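Side-chain contacts in McyG protein (Microcystis aeruginosa PCC 7806, PDB 4R0M), which probably activates its acyl substrate as an adenylate for loading onto a peptidyl carrier domain in microcystin synthesis, and here holds phenylalanyl-adenylate: residues A[388-393]-A[428-433]; A[180-185]-A[336-341]; A[301-306]-A[311-316]. One frame throughout, in Å; residues are numbered along the deposited sequence.

Following the chain from the N terminus, the first of these segments lies on strand 176-182 and the loop after it, and 150 residues later contact 2 (180-185 with 336-341) closes this long excursion. Nested inside it is contact 3 (301-306 with 311-316), a local turn-back of four residues that packs a helix on a strand of the nine-stranded sheet. Contact 1 (388-393 with 428-433) follows in series and joins two strands of the six-stranded antiparallel sheet. Contacts 2 and 3 both touch the bound phenylalanyl-adenylate. Contacts 1 and 2 also meet each other, because I392 CD1 packs 4.1 Å from SE of selenomethionine M336, bringing the two sheets together.

Contact 1: residues A[388-393]-A[428-433]; sequences GRLQIQ and GELFIT
L390 and I432 bring their CA atoms to 8.5 Å of each other, but the two strands share no hydrogen bond, because strand 421-426 pairs antiparallel with both of them. What crosses from one to the other is therefore purely apolar side chain. L390 is the common element. Its CG lies anti to the backbone N (chi1 175°), which extends the isobutyl group toward the neighbouring segment; both of its methyls meet L430, and CD2 also meets I432. CD1 meets L430 CD1 tip to tip at 3.8 Å, and L430, extended in much the same way, also sets its CD2 4.0 Å from L390 CD2. That second methyl of L390 has a further partner in I432, whose CD1 lies 3.7 Å away. I432 runs at about a right angle to L390. Its side chain does not head straight for the other strand: CG1 sits beside the backbone N (chi1 -65°), and a second bend at chi2 (-62°) swings CD1 across to the leucine. Branched aliphatic residues suit these places because their methyls can fill the space between strands that are not direct neighbours. All three are buried, and F334 of strand 330-336 touches each of them, so the group packs against the large mixed sheet; I372 also packs against L430. The backbone oxygens beside them have polar partners, with T419 OG1 bonded to L390 O and Q307 NE2 to I432 O. I432 also belongs to the phenylalanyl-adenylate pocket, the nearest atoms of its side chain and the ligand being about 4 Å apart, while D421 of the intervening strand hydrogen-bonds that ligand. This is consistent with the small distorted beta-barrel subdomain of ANL adenylation enzymes, with I432 carrying this packing to the edge of the ligand pocket.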
loop_
_atom_site.group_PDB
_atom_site.type_symbol
_atom_site.label_atom_id
_atom_site.label_comp_id
_atom_site.label_asym_id
_atom_site.label_seq_id
_atom_site.Cartn_x
_atom_site.Cartn_y
_atom_site.Cartn_z
ATOM N N GLY A 388 8.979 -10.281 -18.999
ATOM C CA GLY A 388 8.527 -11.591 -18.537
ATOM C C GLY A 388 7.892 -11.514 -17.158
ATOM O O GLY A 388 7.721 -10.423 -16.604
ATOM N N ARG A 389 7.548 -12.675 -16.603
ATOM C CA ARG A 389 6.892 -12.749 -15.295
ATOM C C ARG A 389 7.920 -12.676 -14.165
ATOM O O ARG A 389 8.921 -13.400 -14.176
ATOM C CB ARG A 389 6.053 -14.029 -15.161
ATOM C CG ARG A 389 5.322 -14.457 -16.427
ATOM C CD ARG A 389 4.100 -15.327 -16.148
ATOM N NE ARG A 389 4.336 -16.400 -15.177
ATOM C CZ ARG A 389 4.901 -17.572 -15.459
ATOM N NH1 ARG A 389 5.314 -17.843 -16.688
ATOM N NH2 ARG A 389 5.066 -18.476 -14.503
ATOM N N LEU A 390 7.664 -11.799 -13.195
ATOM C CA LEU A 390 8.553 -11.628 -12.048
ATOM C C LEU A 390 8.322 -12.702 -10.995
ATOM O O LEU A 390 7.195 -12.910 -10.541
ATOM C CB LEU A 390 8.388 -10.233 -11.431
ATOM C CG LEU A 390 9.162 -9.904 -10.144
ATOM C CD1 LEU A 390 10.667 -9.858 -10.368
ATOM C CD2 LEU A 390 8.675 -8.591 -9.555
ATOM N N GLN A 391 9.401 -13.379 -10.615
ATOM C CA GLN A 391 9.358 -14.381 -9.553
ATOM C C GLN A 391 10.394 -14.068 -8.476
ATOM O O GLN A 391 11.521 -13.671 -8.780
ATOM C CB GLN A 391 9.558 -15.791 -10.117
ATOM C CG GLN A 391 8.382 -16.288 -10.947
ATOM C CD GLN A 391 8.607 -17.660 -11.558
ATOM O OE1 GLN A 391 9.744 -18.083 -11.777
ATOM N NE2 GLN A 391 7.516 -18.361 -11.845
ATOM N N ILE A 392 9.993 -14.241 -7.219
ATOM C CA ILE A 392 10.812 -13.834 -6.075
ATOM C C ILE A 392 10.989 -14.959 -5.053
ATOM O O ILE A 392 10.141 -15.847 -4.945
ATOM C CB ILE A 392 10.236 -12.570 -5.380
ATOM C CG1 ILE A 392 8.839 -12.839 -4.797
ATOM C CG2 ILE A 392 10.205 -11.391 -6.343
ATOM C CD1 ILE A 392 8.319 -11.743 -3.887
ATOM N N GLN A 393 12.098 -14.918 -4.317
ATOM C CA GLN A 393 12.357 -15.870 -3.230
ATOM C C GLN A 393 13.239 -15.263 -2.134
ATOM O O GLN A 393 13.855 -14.213 -2.330
ATOM C CB GLN A 393 12.973 -17.175 -3.761
ATOM C CG GLN A 393 14.401 -17.051 -4.276
ATOM C CD GLN A 393 15.052 -18.392 -4.572
ATOM O OE1 GLN A 393 14.447 -19.450 -4.389
ATOM N NE2 GLN A 393 16.299 -18.353 -5.031
ATOM N N GLY A 428 21.052 -6.095 -13.129
ATOM C CA GLY A 428 20.649 -6.438 -11.768
ATOM C C GLY A 428 19.503 -5.623 -11.187
ATOM O O GLY A 428 18.994 -5.945 -10.114
ATOM N N GLU A 429 19.095 -4.569 -11.891
ATOM C CA GLU A 429 18.026 -3.690 -11.419
ATOM C C GLU A 429 16.657 -4.115 -11.956
ATOM O O GLU A 429 16.528 -4.479 -13.127
ATOM C CB GLU A 429 18.325 -2.237 -11.796
ATOM C CG GLU A 429 19.498 -1.628 -11.043
ATOM C CD GLU A 429 19.983 -0.322 -11.647
ATOM O OE1 GLU A 429 19.152 0.578 -11.905
ATOM O OE2 GLU A 429 21.207 -0.190 -11.859
ATOM N N LEU A 430 15.641 -4.067 -11.095
ATOM C CA LEU A 430 14.282 -4.441 -11.484
ATOM C C LEU A 430 13.528 -3.281 -12.124
ATOM O O LEU A 430 13.526 -2.164 -11.604
ATOM C CB LEU A 430 13.492 -4.993 -10.288
ATOM C CG LEU A 430 11.990 -5.289 -10.469
ATOM C CD1 LEU A 430 11.737 -6.400 -11.483
ATOM C CD2 LEU A 430 11.341 -5.627 -9.135
ATOM N N PHE A 431 12.896 -3.567 -13.260
ATOM C CA PHE A 431 12.029 -2.617 -13.948
ATOM C C PHE A 431 10.657 -3.265 -14.133
ATOM O O PHE A 431 10.512 -4.199 -14.926
ATOM C CB PHE A 431 12.607 -2.248 -15.321
ATOM C CG PHE A 431 13.904 -1.478 -15.270
ATOM C CD1 PHE A 431 15.108 -2.119 -14.984
ATOM C CD2 PHE A 431 13.926 -0.115 -15.550
ATOM C CE1 PHE A 431 16.301 -1.411 -14.948
ATOM C CE2 PHE A 431 15.116 0.598 -15.522
ATOM C CZ PHE A 431 16.304 -0.051 -15.220
ATOM N N ILE A 432 9.658 -2.788 -13.393
ATOM C CA ILE A 432 8.282 -3.262 -13.570
ATOM C C ILE A 432 7.643 -2.527 -14.751
ATOM O O ILE A 432 7.746 -1.304 -14.857
ATOM C CB ILE A 432 7.434 -3.106 -12.278
ATOM C CG1 ILE A 432 7.972 -4.004 -11.150
ATOM C CG2 ILE A 432 5.958 -3.398 -12.535
ATOM C CD1 ILE A 432 7.945 -5.494 -11.428
ATOM N N THR A 433 7.002 -3.284 -15.638
ATOM C CA THR A 433 6.397 -2.724 -16.850
ATOM C C THR A 433 4.869 -2.764 -16.817
ATOM O O THR A 433 4.203 -1.884 -17.370
ATOM C CB THR A 433 6.913 -3.426 -18.122
ATOM O OG1 THR A 433 6.781 -4.847 -17.978
ATOM C CG2 THR A 433 8.375 -3.086 -18.359
#

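Contact 2: residues A[180-185]-A[336-341]; sequences LFTSGS and MTESCS. With FA5 (adenosine-5'-[phenylalaninyl-phosphate]), chain C.
T182 and T337 reach toward each other tip to tip, the methyl CG2 of T182 lying 3.4 Å from the hydroxyl OG1 of T337. That hydroxyl is already engaged: T337 OG1 donates a hydrogen bond of 2.7 Å to phosphate oxygen OP2 of the adenylate, and T182 CG2 borders the same oxygen. The backbone T337 N grips OP2 as well, at 3.2 Å with an N-H...O angle of 160°, so one residue supplies two donors to one oxygen. The torsion explains the pairing, since OG1 lies beside the backbone N (chi1 -54°) while CG2 is turned the other way, toward L180. L180 crosses T337 obliquely, its CB 3.7 Å from T337 CG2. A threonine suits this place because it offers a hydroxyl to the phosphate and a methyl to the apolar side. The segments carry two signature motifs of the adenylation family: the glycine- and serine-rich phosphate loop, poorly ordered here at G184 and S185, and the short turn that follows strand 330-336. A valine in place of T337 would probably leave OP2 with the backbone N as its one donor from this residue and put a methyl against the charged phosphate. Neighbouring polar ends are held elsewhere, T182 OG1 weakly by K190 O and E338 OE2 by Y401 OH. Within the turn, S339 OG donates in the carbonyl plane to S341 O at 2.8 Å. S341 CB, in turn, lies 3.9 Å from CD2 of the ligand's phenyl ring.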
loop_
_atom_site.group_PDB
_atom_site.type_symbol
_atom_site.label_atom_id
_atom_site.label_comp_id
_atom_site.label_asym_id
_atom_site.label_seq_id
_atom_site.Cartn_x
_atom_site.Cartn_y
_atom_site.Cartn_z
ATOM N N LEU A 180 -2.266 -10.918 6.698
ATOM C CA LEU A 180 -2.770 -9.779 5.929
ATOM C C LEU A 180 -3.499 -10.213 4.659
ATOM O O LEU A 180 -2.905 -10.822 3.764
ATOM C CB LEU A 180 -1.630 -8.816 5.571
ATOM C CG LEU A 180 -0.947 -8.037 6.698
ATOM C CD1 LEU A 180 0.421 -7.554 6.245
ATOM C CD2 LEU A 180 -1.807 -6.870 7.154
ATOM N N PHE A 181 -4.786 -9.885 4.590
ATOM C CA PHE A 181 -5.614 -10.234 3.443
ATOM C C PHE A 181 -5.565 -9.160 2.366
ATOM O O PHE A 181 -5.772 -7.980 2.646
ATOM C CB PHE A 181 -7.062 -10.477 3.876
ATOM C CG PHE A 181 -7.294 -11.828 4.487
ATOM C CD1 PHE A 181 -7.055 -12.048 5.842
ATOM C CD2 PHE A 181 -7.763 -12.883 3.712
ATOM C CE1 PHE A 181 -7.270 -13.295 6.406
ATOM C CE2 PHE A 181 -7.981 -14.133 4.272
ATOM C CZ PHE A 181 -7.734 -14.339 5.621
ATOM N N THR A 182 -5.274 -9.581 1.139
ATOM C CA THR A 182 -5.356 -8.710 -0.031
ATOM C C THR A 182 -6.534 -9.141 -0.896
ATOM O O THR A 182 -6.834 -10.336 -0.993
ATOM C CB THR A 182 -4.076 -8.772 -0.886
ATOM O OG1 THR A 182 -3.751 -10.139 -1.166
ATOM C CG2 THR A 182 -2.908 -8.120 -0.167
ATOM N N SER A 183 -7.206 -8.171 -1.514
ATOM C CA SER A 183 -8.293 -8.468 -2.446
ATOM C C SER A 183 -7.718 -8.953 -3.769
ATOM O O SER A 183 -6.874 -8.285 -4.373
ATOM C CB SER A 183 -9.185 -7.243 -2.670
ATOM O OG SER A 183 -10.066 -7.037 -1.578
ATOM N N GLY A 184 -8.166 -10.126 -4.207
ATOM C CA GLY A 184 -7.741 -10.683 -5.488
ATOM C C GLY A 184 -8.442 -10.008 -6.653
ATOM O O GLY A 184 -9.248 -9.092 -6.457
ATOM N N SER A 185 -8.131 -10.460 -7.865
ATOM C CA SER A 185 -8.785 -9.964 -9.076
ATOM C C SER A 185 -10.282 -10.283 -9.061
ATOM O O SER A 185 -11.108 -9.433 -9.403
ATOM C CB SER A 185 -8.126 -10.557 -10.325
ATOM O OG SER A 185 -6.748 -10.227 -10.384
HETATM N N MSE A 336 5.566 -5.911 -1.915
HETATM C CA MSE A 336 4.196 -6.419 -1.865
HETATM C C MSE A 336 3.941 -6.975 -0.496
HETATM O O MSE A 336 4.870 -7.131 0.303
HETATM C CB MSE A 336 3.948 -7.473 -2.950
HETATM C CG MSE A 336 4.875 -8.683 -2.891
HETATM SE SE MSE A 336 4.984 -9.517 -4.675
HETATM C CE MSE A 336 3.067 -9.863 -4.985
ATOM N N THR A 337 2.675 -7.271 -0.213
ATOM C CA THR A 337 2.279 -7.898 1.046
ATOM C C THR A 337 3.008 -9.228 1.241
ATOM O O THR A 337 3.426 -9.560 2.352
ATOM C CB THR A 337 0.750 -8.109 1.099
ATOM O OG1 THR A 337 0.091 -6.859 0.856
ATOM C CG2 THR A 337 0.316 -8.643 2.452
ATOM N N GLU A 338 3.176 -9.963 0.144
ATOM C CA GLU A 338 3.812 -11.279 0.157
ATOM C C GLU A 338 5.301 -11.250 0.528
ATOM O O GLU A 338 5.878 -12.286 0.871
ATOM C CB GLU A 338 3.604 -11.982 -1.191
ATOM C CG GLU A 338 2.197 -12.539 -1.401
ATOM C CD GLU A 338 1.206 -11.524 -1.956
ATOM O OE1 GLU A 338 1.521 -10.316 -2.006
ATOM O OE2 GLU A 338 0.099 -11.943 -2.351
ATOM N N SER A 339 5.914 -10.068 0.466
ATOM C CA SER A 339 7.327 -9.909 0.818
ATOM C C SER A 339 7.551 -8.879 1.930
ATOM O O SER A 339 8.618 -8.267 2.005
ATOM C CB SER A 339 8.158 -9.547 -0.423
ATOM O OG SER A 339 7.889 -8.223 -0.862
ATOM N N CYS A 340 6.548 -8.697 2.790
ATOM C CA CYS A 340 6.620 -7.748 3.911
ATOM C C CYS A 340 7.072 -6.387 3.356
ATOM O O CYS A 340 8.088 -5.828 3.790
ATOM C CB CYS A 340 7.601 -8.243 4.982
ATOM S SG CYS A 340 7.432 -9.986 5.432
ATOM N N SER A 341 6.292 -5.867 2.407
ATOM C CA SER A 341 6.591 -4.615 1.689
ATOM C C SER A 341 7.909 -4.702 0.900
ATOM O O SER A 341 8.171 -5.718 0.252
ATOM C CB SER A 341 6.504 -3.370 2.596
ATOM O OG SER A 341 7.647 -3.225 3.419
HETATM C C FA5 C . 1.686 -2.930 -1.841
HETATM O O FA5 C . 1.060 -2.107 -2.498
HETATM C CA FA5 C . 3.174 -2.773 -1.654
HETATM N N FA5 C . 3.693 -2.572 -2.985
HETATM C CB FA5 C . 3.530 -1.554 -0.792
HETATM C CG FA5 C . 5.005 -1.165 -0.622
HETATM C CD1 FA5 C . 6.033 -1.620 -1.448
HETATM C CD2 FA5 C . 5.347 -0.289 0.417
HETATM C CE1 FA5 C . 7.358 -1.219 -1.236
HETATM C CE2 FA5 C . 6.666 0.124 0.635
HETATM C CZ FA5 C . 7.680 -0.346 -0.197
HETATM P P FA5 C . -0.143 -4.925 -2.104
HETATM O OP1 FA5 C . -1.496 -4.297 -1.901
HETATM O OP2 FA5 C . 0.042 -6.379 -1.750
HETATM O OP3 FA5 C . 0.959 -4.066 -1.277
HETATM O "O5'" FA5 C . 0.217 -4.729 -3.663
HETATM C "C5'" FA5 C . 1.402 -5.257 -4.253
HETATM C "C4'" FA5 C . 1.371 -4.944 -5.741
HETATM O "O4'" FA5 C . 1.453 -3.537 -5.998
HETATM C "C3'" FA5 C . 2.542 -5.539 -6.495
HETATM O "O3'" FA5 C . 2.334 -6.915 -6.811
HETATM C "C2'" FA5 C . 2.590 -4.672 -7.732
HETATM O "O2'" FA5 C . 1.644 -5.132 -8.704
HETATM C "C1'" FA5 C . 2.142 -3.315 -7.232
HETATM N N9 FA5 C . 3.344 -2.468 -7.015
HETATM C C8 FA5 C . 3.911 -2.199 -5.825
HETATM N N7 FA5 C . 4.993 -1.393 -5.958
HETATM C C5 FA5 C . 5.141 -1.136 -7.269
HETATM C C6 FA5 C . 6.082 -0.354 -8.111
HETATM N N6 FA5 C . 7.110 0.331 -7.561
HETATM N N1 FA5 C . 5.882 -0.348 -9.451
HETATM C C2 FA5 C . 4.865 -1.030 -10.018
HETATM N N3 FA5 C . 3.972 -1.754 -9.317
HETATM C C4 FA5 C . 4.054 -1.849 -7.964
#

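Contact 3: residues A[301-306]-A[311-316]; sequences LVNAGE and KTIRLF. With FA5 (adenosine-5'-[phenylalaninyl-phosphate]), chain C.
The ring of F316 receives L301 at its edge: L301 CD2 approaches near the ring plane, 3.8 Å from F316 CE2. The two side chains come from opposite directions, each extended with CG anti to the backbone N (chi1 -174° in L301), which brings the leucine methyl and the ring edge together between strand and helix. From outside the pair, the ring of F278 meets F316 with its plane inclined by about 50°. N303, which carries the second flat group, and I313 also come from opposite directions, the amide's ND2 lying 3.2 Å from I313 CD1, a short approach to be read with caution at this resolution. The same ND2 has a weak hydrogen bond to N275 OD1. I313 and F316, one helical turn apart, also both touch I330, as expected in the beta-alpha-beta unit of strand 300-303, helix 310-320 and strand 330-336. Beyond N303 the chain turns into the ligand pocket, where G305 N lies 3.0 Å from adenine N7 and A304 CB 3.5 Å from CE1 of the phenyl ring. No hydrogen bond crosses between strand and helix, and the contact rests mainly on apolar packing, with the buried amide of N303 bonded, weakly, to N275 rather than to the helix.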
loop_
_atom_site.group_PDB
_atom_site.type_symbol
_atom_site.label_atom_id
_atom_site.label_comp_id
_atom_site.label_asym_id
_atom_site.label_seq_id
_atom_site.Cartn_x
_atom_site.Cartn_y
_atom_site.Cartn_z
ATOM N N LEU A 301 13.373 8.719 0.228
ATOM C CA LEU A 301 11.968 9.017 -0.097
ATOM C C LEU A 301 11.390 8.018 -1.082
ATOM O O LEU A 301 11.590 8.129 -2.294
ATOM C CB LEU A 301 11.810 10.453 -0.622
ATOM C CG LEU A 301 10.403 11.010 -0.897
ATOM C CD1 LEU A 301 9.466 10.824 0.290
ATOM C CD2 LEU A 301 10.476 12.478 -1.286
ATOM N N VAL A 302 10.653 7.055 -0.544
ATOM C CA VAL A 302 10.176 5.915 -1.315
ATOM C C VAL A 302 8.952 6.245 -2.169
ATOM O O VAL A 302 7.937 6.738 -1.669
ATOM C CB VAL A 302 9.877 4.708 -0.397
ATOM C CG1 VAL A 302 9.514 3.475 -1.215
ATOM C CG2 VAL A 302 11.077 4.416 0.489
ATOM N N ASN A 303 9.085 5.989 -3.467
ATOM C CA ASN A 303 7.958 5.928 -4.381
ATOM C C ASN A 303 7.693 4.452 -4.657
ATOM O O ASN A 303 8.451 3.808 -5.384
ATOM C CB ASN A 303 8.267 6.682 -5.683
ATOM C CG ASN A 303 7.055 6.813 -6.601
ATOM O OD1 ASN A 303 6.212 5.922 -6.684
ATOM N ND2 ASN A 303 6.978 7.933 -7.308
ATOM N N ALA A 304 6.633 3.919 -4.050
ATOM C CA ALA A 304 6.286 2.500 -4.179
ATOM C C ALA A 304 4.814 2.236 -3.879
ATOM O O ALA A 304 4.161 3.020 -3.188
ATOM C CB ALA A 304 7.166 1.650 -3.272
ATOM N N GLY A 305 4.306 1.119 -4.387
ATOM C CA GLY A 305 2.902 0.760 -4.214
ATOM C C GLY A 305 2.165 0.629 -5.534
ATOM O O GLY A 305 1.197 -0.122 -5.638
ATOM N N GLU A 306 2.629 1.370 -6.536
ATOM C CA GLU A 306 2.064 1.345 -7.885
ATOM C C GLU A 306 3.135 1.759 -8.890
ATOM O O GLU A 306 4.217 2.214 -8.503
ATOM C CB GLU A 306 0.845 2.273 -7.993
ATOM C CG GLU A 306 1.165 3.758 -7.871
ATOM C CD GLU A 306 -0.054 4.653 -8.025
ATOM O OE1 GLU A 306 0.081 5.877 -7.820
ATOM O OE2 GLU A 306 -1.148 4.144 -8.347
ATOM N N LYS A 311 7.831 10.967 -15.879
ATOM C CA LYS A 311 7.523 12.396 -15.993
ATOM C C LYS A 311 7.118 13.033 -14.665
ATOM O O LYS A 311 7.414 14.203 -14.419
ATOM C CB LYS A 311 6.425 12.640 -17.034
ATOM C CG LYS A 311 6.860 12.410 -18.475
ATOM C CD LYS A 311 5.894 13.046 -19.471
ATOM C CE LYS A 311 4.591 12.264 -19.613
ATOM N NZ LYS A 311 4.771 10.950 -20.292
ATOM N N THR A 312 6.438 12.257 -13.826
ATOM C CA THR A 312 5.977 12.724 -12.518
ATOM C C THR A 312 7.151 12.884 -11.550
ATOM O O THR A 312 7.252 13.894 -10.853
ATOM C CB THR A 312 4.900 11.780 -11.933
ATOM O OG1 THR A 312 3.830 11.639 -12.876
ATOM C CG2 THR A 312 4.338 12.320 -10.622
ATOM N N ILE A 313 8.036 11.889 -11.521
ATOM C CA ILE A 313 9.245 11.943 -10.698
ATOM C C ILE A 313 10.171 13.083 -11.127
ATOM O O ILE A 313 10.678 13.829 -10.280
ATOM C CB ILE A 313 10.009 10.599 -10.714
ATOM C CG1 ILE A 313 9.294 9.559 -9.846
ATOM C CG2 ILE A 313 11.441 10.779 -10.231
ATOM C CD1 ILE A 313 9.411 9.789 -8.351
ATOM N N ARG A 314 10.378 13.215 -12.438
ATOM C CA ARG A 314 11.234 14.259 -13.005
ATOM C C ARG A 314 10.778 15.652 -12.570
ATOM O O ARG A 314 11.599 16.490 -12.186
ATOM C CB ARG A 314 11.261 14.152 -14.535
ATOM C CG ARG A 314 12.200 15.125 -15.232
ATOM C CD ARG A 314 11.970 15.122 -16.735
ATOM N NE ARG A 314 12.570 16.290 -17.380
ATOM C CZ ARG A 314 13.745 16.292 -18.005
ATOM N NH1 ARG A 314 14.474 15.185 -18.087
ATOM N NH2 ARG A 314 14.195 17.412 -18.556
ATOM N N LEU A 315 9.468 15.881 -12.622
ATOM C CA LEU A 315 8.879 17.153 -12.221
ATOM C C LEU A 315 8.968 17.360 -10.708
ATOM O O LEU A 315 9.145 18.486 -10.240
ATOM C CB LEU A 315 7.424 17.239 -12.697
ATOM C CG LEU A 315 6.642 18.539 -12.485
ATOM C CD1 LEU A 315 7.265 19.706 -13.243
ATOM C CD2 LEU A 315 5.186 18.354 -12.890
ATOM N N PHE A 316 8.848 16.264 -9.961
ATOM C CA PHE A 316 8.913 16.274 -8.498
ATOM C C PHE A 316 10.280 16.758 -8.013
ATOM O O PHE A 316 10.363 17.575 -7.096
ATOM C CB PHE A 316 8.610 14.872 -7.959
ATOM C CG PHE A 316 8.332 14.823 -6.482
ATOM C CD1 PHE A 316 7.062 15.107 -5.989
ATOM C CD2 PHE A 316 9.333 14.461 -5.584
ATOM C CE1 PHE A 316 6.802 15.048 -4.629
ATOM C CE2 PHE A 316 9.076 14.400 -4.223
ATOM C CZ PHE A 316 7.809 14.692 -3.744
HETATM C C FA5 C . 1.686 -2.930 -1.841
HETATM O O FA5 C . 1.060 -2.107 -2.498
HETATM C CA FA5 C . 3.174 -2.773 -1.654
HETATM N N FA5 C . 3.693 -2.572 -2.985
HETATM C CB FA5 C . 3.530 -1.554 -0.792
HETATM C CG FA5 C . 5.005 -1.165 -0.622
HETATM C CD1 FA5 C . 6.033 -1.620 -1.448
HETATM C CD2 FA5 C . 5.347 -0.289 0.417
HETATM C CE1 FA5 C . 7.358 -1.219 -1.236
HETATM C CE2 FA5 C . 6.666 0.124 0.635
HETATM C CZ FA5 C . 7.680 -0.346 -0.197
HETATM P P FA5 C . -0.143 -4.925 -2.104
HETATM O OP1 FA5 C . -1.496 -4.297 -1.901
HETATM O OP2 FA5 C . 0.042 -6.379 -1.750
HETATM O OP3 FA5 C . 0.959 -4.066 -1.277
HETATM O "O5'" FA5 C . 0.217 -4.729 -3.663
HETATM C "C5'" FA5 C . 1.402 -5.257 -4.253
HETATM C "C4'" FA5 C . 1.371 -4.944 -5.741
HETATM O "O4'" FA5 C . 1.453 -3.537 -5.998
HETATM C "C3'" FA5 C . 2.542 -5.539 -6.495
HETATM O "O3'" FA5 C . 2.334 -6.915 -6.811
HETATM C "C2'" FA5 C . 2.590 -4.672 -7.732
HETATM O "O2'" FA5 C . 1.644 -5.132 -8.704
HETATM C "C1'" FA5 C . 2.142 -3.315 -7.232
HETATM N N9 FA5 C . 3.344 -2.468 -7.015
HETATM C C8 FA5 C . 3.911 -2.199 -5.825
HETATM N N7 FA5 C . 4.993 -1.393 -5.958
HETATM C C5 FA5 C . 5.141 -1.136 -7.269
HETATM C C6 FA5 C . 6.082 -0.354 -8.111
HETATM N N6 FA5 C . 7.110 0.331 -7.561
HETATM N N1 FA5 C . 5.882 -0.348 -9.451
HETATM C C2 FA5 C . 4.865 -1.030 -10.018
HETATM N N3 FA5 C . 3.972 -1.754 -9.317
HETATM C C4 FA5 C . 4.054 -1.849 -7.964
#